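PDB 4AIB: ornithine decarboxylase from Entamoeba histolytica, which probably catalyses the pyridoxal 5'-phosphate-dependent decarboxylation of L-ornithine to putrescine and CO2, the entry step of polyamine synthesis, as a homodimer. Local coordinates for residues T101-N106 and Q128-Y133; T119-I124 and E166-E171. All blocks are in the same frame, centred on the assembly; numbering follows the deposited sequence.

Contact 1: T101-N106 and Q128-Y133; sequences TFKPYN and QKIAKY
In the pyridoxal-binding barrel of this class-II decarboxylase, the loop leading into helix 105-114 packs against the end of the next barrel helix, 124-133. Lys-129 is the reaching side chain. Its CG stands anti to the backbone N (chi1 -177°), and a single bend at chi3 carries the ammonium to the loop, where NZ donates to Lys-103 O at 2.8 Å, in the carbonyl plane and on a lone pair. The same nitrogen forms a salt bridge with Glu-126 and a hydrogen bond to His-274 O of the second subunit, so three partners grip one buried charge. On its way the chain crosses Tyr-105 at about a right angle, Lys-129 CG lying 3.6 Å from Tyr-105 CE1, and NZ ends over the ring face, 5.0 Å from the Tyr-105 centroid, as a cation-pi pair. Tyr-133 meets the ring obliquely, planes at 59°, with its CE2 3.5 Å from Tyr-105 CD1. Lys-103 CE touches Ile-130 CD1 at 4.0 Å, and bends at chi3 and chi4 bring its NZ to hydrogen-bond Gln-100 O and Thr-119 OG1. Leu-108 of helix 105-114 packs on Lys-129 and Ile-130, and Ile-130 continues onto strands 118-121 and 138-143.

Contact 2: T119-I124 and E166-E171; sequences TIVDSI and EIVLKE
Strand 119-121 ends in a short turn that becomes helix 124-133, and this corner lies against helix 164-174, the CA atoms of Ile-124 and Val-168 standing 5.5 Å apart. Ser-123 occupies the N-cap, and its OG accepts a hydrogen bond from the backbone N of Glu-126, fixing the start of the helix. Ile-124 carries most of the contact. With CG1 anti to the backbone N (chi1 -171°), its longer branch extends across the side chain of Glu-171 at about a right angle, CG1 resting 3.6 Å from Glu-171 CG. The tip, CD1, lies 3.5 Å from Glu-171 OE1 and 4.2 Å from Ile-167 CG2, and so touches both a carboxylate oxygen and a methyl group. Further in, Val-168 presents CG2 to the backbone of the turn, 4.3 Å from Ile-124 N, and its other methyl, CG1, meets Val-121 CG1 at 4.4 Å. A bend at chi2 (71°) brings Glu-171 CG and CD against Ile-124 CG1, while OE2 pairs with Lys-175 and probably accepts from Gln-128 NE2. The contact itself is thus van der Waals packing of aliphatic groups, and the charge of Glu-171 is probably balanced mainly by Lys-175, letting the carboxylate lie beside the isoleucine tip.

In the fold
Along the chain, 101-106 comes first, then 119-124, 128-133 and 166-171, so the two contacts cross rather than nest. Contact 1 closes a loop that runs through helix 105-114 and strand 118-121 to the end of helix 124-133; contact 2 starts inside it and closes a longer one, by way of strand 138-143, on helix 164-174. Helix 124-133 is the common element, flanked by both neighbouring barrel helices. The contacts, about 12 Å apart between centres, also touch where Thr-101 packs against Asp-122, joining the start of one loop to the strand end of the other. Both adjoin the second subunit, contact 2 through the salt bridge from Asp-122 to its Arg-277.

Contact 1: T101-N106 and Q128-Y133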
loop_
_atom_site.group_PDB
_atom_site.type_symbol
_atom_site.label_atom_id
_atom_site.label_comp_id
_atom_site.label_asym_id
_atom_site.label_seq_id
_atom_site.Cartn_x
_atom_site.Cartn_y
_atom_site.Cartn_z
ATOM N N THR A 101 -19.009 -4.283 -6.623
ATOM C CA THR A 101 -19.554 -4.237 -7.981
ATOM C C THR A 101 -19.213 -5.492 -8.780
ATOM O O THR A 101 -20.048 -6.002 -9.527
ATOM C CB THR A 101 -19.076 -2.985 -8.747
ATOM O OG1 THR A 101 -17.652 -2.866 -8.645
ATOM C CG2 THR A 101 -19.729 -1.731 -8.185
ATOM N N PHE A 102 -17.989 -5.988 -8.613
ATOM C CA PHE A 102 -17.558 -7.216 -9.273
ATOM C C PHE A 102 -17.028 -8.229 -8.261
ATOM O O PHE A 102 -15.903 -8.113 -7.767
ATOM C CB PHE A 102 -16.529 -6.916 -10.369
ATOM C CG PHE A 102 -17.080 -6.103 -11.508
ATOM C CD1 PHE A 102 -17.929 -6.680 -12.448
ATOM C CD2 PHE A 102 -16.752 -4.757 -11.643
ATOM C CE1 PHE A 102 -18.438 -5.935 -13.500
ATOM C CE2 PHE A 102 -17.259 -4.007 -12.693
ATOM C CZ PHE A 102 -18.104 -4.595 -13.622
ATOM N N LYS A 103 -17.862 -9.222 -7.966
ATOM C CA LYS A 103 -17.589 -10.199 -6.918
ATOM C C LYS A 103 -16.974 -11.478 -7.479
ATOM O O LYS A 103 -17.399 -11.956 -8.534
ATOM C CB LYS A 103 -18.880 -10.536 -6.166
ATOM C CG LYS A 103 -19.543 -9.344 -5.491
ATOM C CD LYS A 103 -20.989 -9.629 -5.106
ATOM C CE LYS A 103 -21.947 -9.467 -6.277
ATOM N NZ LYS A 103 -22.080 -8.049 -6.718
ATOM N N PRO A 104 -15.963 -12.034 -6.780
ATOM C CA PRO A 104 -15.450 -13.361 -7.119
ATOM C C PRO A 104 -16.530 -14.411 -6.884
ATOM O O PRO A 104 -17.307 -14.292 -5.931
ATOM C CB PRO A 104 -14.292 -13.558 -6.136
ATOM C CG PRO A 104 -13.905 -12.181 -5.715
ATOM C CD PRO A 104 -15.191 -11.414 -5.688
ATOM N N TYR A 105 -16.580 -15.420 -7.749
ATOM C CA TYR A 105 -17.632 -16.437 -7.700
ATOM C C TYR A 105 -17.659 -17.194 -6.373
ATOM O O TYR A 105 -18.722 -17.362 -5.775
ATOM C CB TYR A 105 -17.495 -17.420 -8.867
ATOM C CG TYR A 105 -17.560 -16.783 -10.238
ATOM C CD1 TYR A 105 -18.784 -16.519 -10.846
ATOM C CD2 TYR A 105 -16.394 -16.454 -10.930
ATOM C CE1 TYR A 105 -18.848 -15.942 -12.104
ATOM C CE2 TYR A 105 -16.449 -15.873 -12.189
ATOM C CZ TYR A 105 -17.678 -15.620 -12.770
ATOM O OH TYR A 105 -17.744 -15.046 -14.016
ATOM N N ASN A 106 -16.485 -17.632 -5.918
ATOM C CA ASN A 106 -16.353 -18.360 -4.654
ATOM C C ASN A 106 -16.825 -17.563 -3.439
ATOM O O ASN A 106 -17.435 -18.119 -2.521
ATOM C CB ASN A 106 -14.910 -18.843 -4.453
ATOM C CG ASN A 106 -13.889 -17.736 -4.633
ATOM O OD1 ASN A 106 -13.728 -16.873 -3.771
ATOM N ND2 ASN A 106 -13.183 -17.763 -5.755
ATOM N N GLN A 128 -26.308 -11.511 -14.189
ATOM C CA GLN A 128 -26.303 -12.911 -14.612
ATOM C C GLN A 128 -25.506 -13.790 -13.650
ATOM O O GLN A 128 -25.881 -14.936 -13.394
ATOM C CB GLN A 128 -25.738 -13.037 -16.030
ATOM C CG GLN A 128 -26.574 -12.350 -17.101
ATOM C CD GLN A 128 -25.854 -12.220 -18.431
ATOM O OE1 GLN A 128 -24.626 -12.298 -18.502
ATOM N NE2 GLN A 128 -26.620 -12.012 -19.495
ATOM N N LYS A 129 -24.409 -13.239 -13.128
ATOM C CA LYS A 129 -23.559 -13.919 -12.149
ATOM C C LYS A 129 -24.346 -14.238 -10.880
ATOM O O LYS A 129 -24.231 -15.333 -10.326
ATOM C CB LYS A 129 -22.345 -13.045 -11.810
ATOM C CG LYS A 129 -21.341 -13.682 -10.858
ATOM C CD LYS A 129 -20.290 -12.686 -10.384
ATOM C CE LYS A 129 -19.266 -12.373 -11.466
ATOM N NZ LYS A 129 -18.321 -11.303 -11.042
ATOM N N ILE A 130 -25.143 -13.271 -10.435
ATOM C CA ILE A 130 -25.991 -13.434 -9.258
ATOM C C ILE A 130 -27.135 -14.406 -9.550
ATOM O O ILE A 130 -27.442 -15.269 -8.729
ATOM C CB ILE A 130 -26.507 -12.067 -8.747
ATOM C CG1 ILE A 130 -25.375 -11.324 -8.029
ATOM C CG2 ILE A 130 -27.700 -12.233 -7.813
ATOM C CD1 ILE A 130 -25.601 -9.837 -7.882
ATOM N N ALA A 131 -27.733 -14.282 -10.734
ATOM C CA ALA A 131 -28.839 -15.148 -11.150
ATOM C C ALA A 131 -28.440 -16.621 -11.265
ATOM O O ALA A 131 -29.285 -17.509 -11.134
ATOM C CB ALA A 131 -29.428 -14.658 -12.464
ATOM N N LYS A 132 -27.154 -16.868 -11.505
ATOM C CA LYS A 132 -26.643 -18.221 -11.714
ATOM C C LYS A 132 -26.186 -18.901 -10.420
ATOM O O LYS A 132 -26.358 -20.113 -10.262
ATOM C CB LYS A 132 -25.496 -18.200 -12.733
ATOM C CG LYS A 132 -25.137 -19.559 -13.312
ATOM C CD LYS A 132 -23.932 -19.471 -14.235
ATOM C CE LYS A 132 -23.492 -20.851 -14.697
ATOM N NZ LYS A 132 -22.254 -20.794 -15.522
ATOM N N TYR A 133 -25.615 -18.126 -9.500
ATOM C CA TYR A 133 -24.972 -18.694 -8.310
ATOM C C TYR A 133 -25.696 -18.431 -6.990
ATOM O O TYR A 133 -25.704 -19.289 -6.107
ATOM C CB TYR A 133 -23.507 -18.247 -8.228
ATOM C CG TYR A 133 -22.661 -18.730 -9.390
ATOM C CD1 TYR A 133 -22.075 -19.996 -9.375
ATOM C CD2 TYR A 133 -22.451 -17.922 -10.507
ATOM C CE1 TYR A 133 -21.304 -20.441 -10.438
ATOM C CE2 TYR A 133 -21.682 -18.359 -11.575
ATOM C CZ TYR A 133 -21.111 -19.617 -11.535
ATOM O OH TYR A 133 -20.346 -20.053 -12.593
#

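Contact 2: T119-I124 and E166-E171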
loop_
_atom_site.group_PDB
_atom_site.type_symbol
_atom_site.label_atom_id
_atom_site.label_comp_id
_atom_site.label_asym_id
_atom_site.label_seq_id
_atom_site.Cartn_x
_atom_site.Cartn_y
_atom_site.Cartn_z
ATOM N N THR A 119 -26.590 -6.905 -1.960
ATOM C CA THR A 119 -25.392 -6.641 -2.762
ATOM C C THR A 119 -25.634 -5.570 -3.837
ATOM O O THR A 119 -26.768 -5.144 -4.051
ATOM C CB THR A 119 -24.830 -7.935 -3.398
ATOM O OG1 THR A 119 -23.561 -7.660 -4.003
ATOM C CG2 THR A 119 -25.785 -8.494 -4.449
ATOM N N ILE A 120 -24.560 -5.145 -4.504
ATOM C CA ILE A 120 -24.628 -4.076 -5.507
ATOM C C ILE A 120 -24.152 -4.551 -6.886
ATOM O O ILE A 120 -23.283 -5.422 -6.988
ATOM C CB ILE A 120 -23.843 -2.820 -5.047
ATOM C CG1 ILE A 120 -24.395 -2.306 -3.710
ATOM C CG2 ILE A 120 -23.901 -1.715 -6.098
ATOM C CD1 ILE A 120 -23.544 -1.253 -3.032
ATOM N N VAL A 121 -24.740 -3.974 -7.935
ATOM C CA VAL A 121 -24.437 -4.318 -9.326
ATOM C C VAL A 121 -24.338 -3.061 -10.197
ATOM O O VAL A 121 -25.110 -2.117 -10.023
ATOM C CB VAL A 121 -25.520 -5.262 -9.901
ATOM C CG1 VAL A 121 -25.540 -5.232 -11.422
ATOM C CG2 VAL A 121 -25.311 -6.682 -9.403
ATOM N N ASP A 122 -23.382 -3.056 -11.127
ATOM C CA ASP A 122 -23.290 -2.002 -12.146
ATOM C C ASP A 122 -22.965 -2.535 -13.552
ATOM O O ASP A 122 -22.420 -1.814 -14.394
ATOM C CB ASP A 122 -22.319 -0.887 -11.715
ATOM C CG ASP A 122 -20.868 -1.351 -11.625
ATOM O OD1 ASP A 122 -20.611 -2.565 -11.490
ATOM O OD2 ASP A 122 -19.974 -0.481 -11.679
ATOM N N SER A 123 -23.317 -3.798 -13.799
ATOM C CA SER A 123 -23.084 -4.440 -15.095
ATOM C C SER A 123 -24.114 -5.530 -15.388
ATOM O O SER A 123 -24.699 -6.102 -14.468
ATOM C CB SER A 123 -21.675 -5.036 -15.152
ATOM O OG SER A 123 -21.559 -6.144 -14.276
ATOM N N ILE A 124 -24.318 -5.816 -16.673
ATOM C CA ILE A 124 -25.228 -6.879 -17.111
ATOM C C ILE A 124 -24.699 -8.273 -16.738
ATOM O O ILE A 124 -25.480 -9.198 -16.496
ATOM C CB ILE A 124 -25.542 -6.778 -18.631
ATOM C CG1 ILE A 124 -26.662 -7.749 -19.032
ATOM C CG2 ILE A 124 -24.290 -6.995 -19.476
ATOM C CD1 ILE A 124 -27.320 -7.435 -20.361
ATOM N N GLU A 166 -31.421 1.277 -18.006
ATOM C CA GLU A 166 -32.571 0.536 -18.529
ATOM C C GLU A 166 -32.208 -0.881 -18.966
ATOM O O GLU A 166 -32.987 -1.814 -18.759
ATOM C CB GLU A 166 -33.221 1.293 -19.690
ATOM C CG GLU A 166 -34.180 2.391 -19.260
ATOM C CD GLU A 166 -34.696 3.209 -20.429
ATOM O OE1 GLU A 166 -33.886 3.914 -21.072
ATOM O OE2 GLU A 166 -35.915 3.156 -20.700
ATOM N N ILE A 167 -31.029 -1.031 -19.571
ATOM C CA ILE A 167 -30.535 -2.332 -20.035
ATOM C C ILE A 167 -30.305 -3.285 -18.857
ATOM O O ILE A 167 -30.610 -4.479 -18.944
ATOM C CB ILE A 167 -29.244 -2.185 -20.887
ATOM C CG1 ILE A 167 -29.500 -1.330 -22.146
ATOM C CG2 ILE A 167 -28.649 -3.543 -21.250
ATOM C CD1 ILE A 167 -30.491 -1.907 -23.143
ATOM N N VAL A 168 -29.781 -2.745 -17.759
ATOM C CA VAL A 168 -29.544 -3.524 -16.544
ATOM C C VAL A 168 -30.866 -3.881 -15.857
ATOM O O VAL A 168 -31.089 -5.041 -15.505
ATOM C CB VAL A 168 -28.574 -2.801 -15.577
ATOM C CG1 VAL A 168 -28.439 -3.558 -14.263
ATOM C CG2 VAL A 168 -27.207 -2.641 -16.226
ATOM N N LEU A 169 -31.744 -2.889 -15.690
ATOM C CA LEU A 169 -33.067 -3.104 -15.095
ATOM C C LEU A 169 -33.898 -4.132 -15.863
ATOM O O LEU A 169 -34.656 -4.894 -15.261
ATOM C CB LEU A 169 -33.844 -1.787 -14.974
ATOM C CG LEU A 169 -33.560 -0.872 -13.779
ATOM C CD1 LEU A 169 -34.259 0.466 -13.966
ATOM C CD2 LEU A 169 -33.978 -1.510 -12.461
ATOM N N LYS A 170 -33.751 -4.141 -17.188
ATOM C CA LYS A 170 -34.396 -5.137 -18.041
ATOM C C LYS A 170 -33.862 -6.534 -17.733
ATOM O O LYS A 170 -34.633 -7.489 -17.640
ATOM C CB LYS A 170 -34.197 -4.798 -19.523
ATOM C CG LYS A 170 -34.857 -5.768 -20.493
ATOM C CD LYS A 170 -34.614 -5.365 -21.940
ATOM C CE LYS A 170 -34.953 -6.493 -22.906
ATOM N NZ LYS A 170 -36.408 -6.816 -22.943
ATOM N N GLU A 171 -32.544 -6.636 -17.565
ATOM C CA GLU A 171 -31.882 -7.907 -17.270
ATOM C C GLU A 171 -32.249 -8.447 -15.884
ATOM O O GLU A 171 -32.422 -9.656 -15.713
ATOM C CB GLU A 171 -30.360 -7.766 -17.414
ATOM C CG GLU A 171 -29.585 -9.079 -17.359
ATOM C CD GLU A 171 -29.777 -9.957 -18.587
ATOM O OE1 GLU A 171 -30.078 -9.426 -19.679
ATOM O OE2 GLU A 171 -29.614 -11.188 -18.459
#